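Local coordinates for manganese-binding protein (Chlamydia trachomatis, PDB 6NSI), which binds ferrous iron, manganese and nickel, iron by preference, and hands them to the membrane permease of an ABC importer, at residues S141-L146 with N265-F270; E229-Q234 with S259-D264. One frame throughout, in Å; residues are numbered along the deposited sequence.

In the fold
Starting from the N terminus, the chain first builds the parallel sheet that includes strands 3-6 and 24-27, then helix 107-124, and reaches 141-146 on the long helix 129-154. From there 118 residues run on before 265-270 comes back beside it, so contact 1 closes a wide loop. Contact 2 is nested inside that loop: 229-234 follows strand 225-226 and meets 259-264, the loop leading into helix 266-280. Segment 259-264 ends where 265-270 begins, and C263 N probably donates a hydrogen bond to T269 OG1. The centres of the two contacts lie about 18 Å apart, contact 1 joining two helices and contact 2 joining two loops at the iron site.

Contact 1: S141-L146 with N265-F270; sequences SEMEEL and NYFSTF
M143 and L146 of helix 129-154 meet F267 and F270 at the start of helix 266-280, a nearly parallel helix pair in this family 9 solute-binding protein. The short axes run 11° apart at 11.9 Å, a wide spacing bridged by long side chains, with no hydrogen bond across it. The sulfur contact is Met-aromatic: M143 SD lies 5.4 Å from the centroid of the F267 ring, beside its edge. M143 CG touches the same edge, 3.7 Å from F267 CE1. Y266 CD2 sits 3.7 Å above the plane of the F267 ring, over its centre. Among the purely apolar contacts, L146 CD2 reaches the F267 edge, while its branch point CG approaches F270 obliquely. F270 chi1 of 177° swings the ring away from its own backbone N toward helix 129-154, where CD2 comes to 3.8 Å from L146 CG; the two side chains run past each other in opposite directions. M107 of helix 107-124 touches M143, Y266 and F270, bringing in a third helix. N265 is the N-cap of helix 266-280: S268 N points almost straight (169°) at N265 OD1, 2.8 Å away, while N265 ND2 returns a bond to S268 OG at 2.7 Å.

Contact 2: E229-Q234 with S259-D264; sequences EDTLNQ and SDNVCD. With FE (Fe (III) ion), chain B.
A buried polar contact joins two irregular loops beside the iron: segment 259-264, leading into helix 266-280, meets 229-234, which follows strand 225-226. S259 OG donates to E229 OE1 at 2.9 Å, meeting it from above the carboxylate plane. The E229 chain runs out extended beyond CG (chi2 157°), carrying OE1 to S259 OG and also to H168 ND1; the second bond probably helps orient the H168 imidazole. A type II turn from E229 to L232 puts D230 and T231 at its central positions, from which both side chains meet N261. N261 ND2 donates to D230 OD2 at 3.1 Å, nearly straight at 171°, using the anti lone pair of a carboxylate almost coplanar with the amide. G31 O is a second acceptor for ND2, and T231 CG2 packs against the same nitrogen. Between these links a water donates to D230 O at 2.8 Å and to N261 OD1 at 2.6 Å while accepting from S259 N at 2.8 Å. D260 grips the iron with both oxygens, OD2 at 2.4 Å. H36, H102 and H168 complete the ligand set: three histidines and a bidentate aspartate, a four-residue site of the kind found in metal-binding members of solute-binding family 9.

Contact 1: S141-L146 with N265-F270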
# COMPACT_ATOMS: atom_id res chain seq x y z
N SER A 141 5.61 -7.85 16.24
CA SER A 141 6.31 -9.11 16.03
C SER A 141 5.56 -10.01 15.06
O SER A 141 6.17 -10.83 14.36
CB SER A 141 6.53 -9.82 17.36
OG SER A 141 5.29 -10.24 17.88
N GLU A 142 4.23 -9.89 15.02
CA GLU A 142 3.47 -10.62 14.01
C GLU A 142 3.79 -10.10 12.61
O GLU A 142 3.91 -10.89 11.66
CB GLU A 142 1.98 -10.52 14.32
CG GLU A 142 1.51 -11.44 15.44
CD GLU A 142 0.07 -11.20 15.84
OE1 GLU A 142 -0.24 -11.20 17.05
OE2 GLU A 142 -0.78 -11.00 14.94
N MET A 143 3.98 -8.78 12.47
CA MET A 143 4.30 -8.19 11.17
C MET A 143 5.71 -8.54 10.73
O MET A 143 5.96 -8.70 9.53
CB MET A 143 4.11 -6.67 11.22
CG MET A 143 2.68 -6.20 11.38
SD MET A 143 2.52 -4.42 11.69
CE MET A 143 2.87 -3.77 10.05
N GLU A 144 6.66 -8.65 11.68
CA GLU A 144 7.99 -9.11 11.31
C GLU A 144 7.93 -10.54 10.79
O GLU A 144 8.59 -10.88 9.81
CB GLU A 144 8.94 -8.97 12.49
CG GLU A 144 9.32 -7.52 12.73
CD GLU A 144 10.07 -7.27 14.03
OE1 GLU A 144 10.11 -8.18 14.88
OE2 GLU A 144 10.60 -6.14 14.19
N GLU A 145 7.11 -11.39 11.42
CA GLU A 145 6.98 -12.75 10.92
C GLU A 145 6.29 -12.76 9.56
O GLU A 145 6.70 -13.51 8.65
CB GLU A 145 6.20 -13.60 11.92
CG GLU A 145 6.19 -15.07 11.56
CD GLU A 145 5.48 -15.89 12.60
OE1 GLU A 145 5.22 -15.34 13.70
OE2 GLU A 145 5.17 -17.07 12.32
N LEU A 146 5.24 -11.95 9.41
CA LEU A 146 4.60 -11.75 8.11
C LEU A 146 5.60 -11.34 7.04
O LEU A 146 5.56 -11.85 5.91
CB LEU A 146 3.51 -10.69 8.27
CG LEU A 146 2.22 -10.71 7.47
CD1 LEU A 146 1.82 -12.12 7.09
CD2 LEU A 146 1.13 -10.00 8.29
N ASN A 265 -9.38 -7.33 6.12
CA ASN A 265 -8.48 -6.59 7.03
C ASN A 265 -7.14 -6.40 6.32
O ASN A 265 -6.83 -7.20 5.45
CB ASN A 265 -8.31 -7.26 8.39
CG ASN A 265 -7.57 -8.56 8.31
OD1 ASN A 265 -6.36 -8.58 8.34
ND2 ASN A 265 -8.30 -9.65 8.20
N TYR A 266 -6.38 -5.40 6.73
CA TYR A 266 -5.13 -5.10 6.05
C TYR A 266 -4.20 -6.31 6.03
O TYR A 266 -3.51 -6.56 5.03
CB TYR A 266 -4.43 -3.91 6.72
CG TYR A 266 -2.94 -3.83 6.43
CD1 TYR A 266 -2.48 -3.29 5.23
CD2 TYR A 266 -1.99 -4.29 7.35
CE1 TYR A 266 -1.12 -3.22 4.95
CE2 TYR A 266 -0.63 -4.23 7.07
CZ TYR A 266 -0.20 -3.69 5.87
OH TYR A 266 1.16 -3.62 5.58
N PHE A 267 -4.18 -7.09 7.12
CA PHE A 267 -3.19 -8.15 7.24
C PHE A 267 -3.51 -9.32 6.31
O PHE A 267 -2.64 -9.79 5.57
CB PHE A 267 -3.08 -8.62 8.69
CG PHE A 267 -2.67 -7.52 9.63
CD1 PHE A 267 -1.33 -7.17 9.75
CD2 PHE A 267 -3.62 -6.81 10.35
CE1 PHE A 267 -0.93 -6.14 10.58
CE2 PHE A 267 -3.23 -5.77 11.18
CZ PHE A 267 -1.88 -5.44 11.30
N SER A 268 -4.76 -9.78 6.32
CA SER A 268 -5.17 -10.83 5.39
C SER A 268 -5.03 -10.37 3.94
O SER A 268 -4.79 -11.20 3.05
CB SER A 268 -6.62 -11.24 5.69
OG SER A 268 -6.78 -11.61 7.05
N THR A 269 -5.20 -9.07 3.69
CA THR A 269 -5.06 -8.55 2.33
C THR A 269 -3.62 -8.65 1.85
O THR A 269 -3.36 -9.09 0.71
CB THR A 269 -5.53 -7.09 2.28
OG1 THR A 269 -6.92 -7.03 2.63
CG2 THR A 269 -5.35 -6.54 0.86
N PHE A 270 -2.66 -8.26 2.69
CA PHE A 270 -1.25 -8.46 2.39
C PHE A 270 -0.96 -9.92 2.09
O PHE A 270 -0.29 -10.25 1.10
CB PHE A 270 -0.39 -7.95 3.56
CG PHE A 270 1.09 -8.18 3.39
CD1 PHE A 270 1.87 -7.28 2.68
CD2 PHE A 270 1.71 -9.30 3.97
CE1 PHE A 270 3.23 -7.48 2.52
CE2 PHE A 270 3.08 -9.52 3.82
CZ PHE A 270 3.84 -8.61 3.10

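Contact 2: E229-Q234 with S259-D264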
# COMPACT_ATOMS: atom_id res chain seq x y z
N GLU A 229 -6.55 -4.98 -10.33
CA GLU A 229 -6.71 -4.50 -8.97
C GLU A 229 -8.17 -4.22 -8.68
O GLU A 229 -8.90 -3.69 -9.52
CB GLU A 229 -5.90 -3.22 -8.69
CG GLU A 229 -4.40 -3.36 -8.96
CD GLU A 229 -3.73 -2.03 -9.22
OE1 GLU A 229 -4.24 -0.99 -8.72
OE2 GLU A 229 -2.68 -2.01 -9.91
N ASP A 230 -8.55 -4.53 -7.45
CA ASP A 230 -9.92 -4.28 -6.95
C ASP A 230 -10.14 -2.79 -7.05
O ASP A 230 -9.21 -2.05 -6.80
CB ASP A 230 -10.04 -4.67 -5.49
CG ASP A 230 -11.47 -4.69 -4.98
OD1 ASP A 230 -12.21 -5.52 -5.43
OD2 ASP A 230 -11.80 -3.87 -4.18
N THR A 231 -11.29 -2.38 -7.58
CA THR A 231 -11.79 -0.98 -7.73
C THR A 231 -11.08 -0.14 -8.80
O THR A 231 -11.57 0.93 -9.05
CB THR A 231 -11.74 -0.13 -6.45
OG1 THR A 231 -10.39 0.32 -6.32
CG2 THR A 231 -12.17 -0.84 -5.19
N LEU A 232 -10.01 -0.62 -9.44
CA LEU A 232 -9.34 0.16 -10.49
C LEU A 232 -10.03 -0.24 -11.79
O LEU A 232 -10.26 -1.42 -11.97
CB LEU A 232 -7.83 -0.11 -10.56
CG LEU A 232 -7.04 0.87 -11.41
CD1 LEU A 232 -6.61 2.08 -10.60
CD2 LEU A 232 -5.83 0.23 -12.04
N ASN A 233 -10.28 0.72 -12.67
CA ASN A 233 -10.91 0.43 -13.98
C ASN A 233 -10.00 -0.56 -14.70
O ASN A 233 -8.84 -0.33 -14.77
CB ASN A 233 -11.08 1.71 -14.79
CG ASN A 233 -11.94 1.53 -16.02
OD1 ASN A 233 -11.84 0.53 -16.72
ND2 ASN A 233 -12.79 2.50 -16.28
N GLN A 234 -10.58 -1.59 -15.29
CA GLN A 234 -9.82 -2.67 -15.91
C GLN A 234 -9.60 -2.52 -17.41
O GLN A 234 -8.96 -3.39 -18.01
CB GLN A 234 -10.51 -4.00 -15.64
CG GLN A 234 -10.63 -4.30 -14.14
CD GLN A 234 -11.57 -5.45 -13.83
OE1 GLN A 234 -11.73 -6.38 -14.63
NE2 GLN A 234 -12.21 -5.37 -12.67
N SER A 259 -4.65 -2.86 -4.11
CA SER A 259 -3.60 -1.85 -4.16
C SER A 259 -3.85 -0.72 -3.16
O SER A 259 -3.00 -0.44 -2.31
CB SER A 259 -3.54 -1.27 -5.58
OG SER A 259 -4.80 -0.71 -5.91
N ASP A 260 -5.00 -0.06 -3.26
CA ASP A 260 -5.27 1.15 -2.50
C ASP A 260 -6.27 0.91 -1.38
O ASP A 260 -6.69 1.87 -0.71
CB ASP A 260 -5.78 2.24 -3.44
CG ASP A 260 -4.68 2.81 -4.33
OD1 ASP A 260 -3.47 2.71 -4.00
OD2 ASP A 260 -5.05 3.39 -5.38
N ASN A 261 -6.68 -0.34 -1.16
CA ASN A 261 -7.71 -0.61 -0.18
C ASN A 261 -7.46 -1.99 0.41
O ASN A 261 -6.46 -2.65 0.12
CB ASN A 261 -9.11 -0.49 -0.79
CG ASN A 261 -9.41 -1.56 -1.85
OD1 ASN A 261 -8.50 -2.16 -2.43
ND2 ASN A 261 -10.69 -1.79 -2.12
N VAL A 262 -8.41 -2.40 1.25
CA VAL A 262 -8.36 -3.65 2.05
C VAL A 262 -9.57 -4.53 1.69
O VAL A 262 -10.60 -3.97 1.38
CB VAL A 262 -8.38 -3.23 3.53
CG1 VAL A 262 -9.17 -4.14 4.45
CG2 VAL A 262 -7.01 -2.89 4.07
N CYS A 263 -9.41 -5.85 1.72
CA CYS A 263 -10.56 -6.75 1.48
C CYS A 263 -11.30 -6.97 2.80
O CYS A 263 -12.24 -6.26 3.04
CB CYS A 263 -10.11 -8.09 0.93
SG CYS A 263 -11.48 -9.09 0.31
N ASP A 264 -10.79 -7.82 3.68
CA ASP A 264 -11.44 -7.99 5.01
C ASP A 264 -10.69 -7.16 6.06
O ASP A 264 -11.31 -6.40 6.76
CB ASP A 264 -11.44 -9.45 5.44
CG ASP A 264 -11.91 -9.60 6.87
OD1 ASP A 264 -12.91 -8.96 7.22
OD2 ASP A 264 -11.26 -10.33 7.63
FE FE B . -2.68 3.96 -5.42
O HOH W 1 -7.30 -2.08 -4.72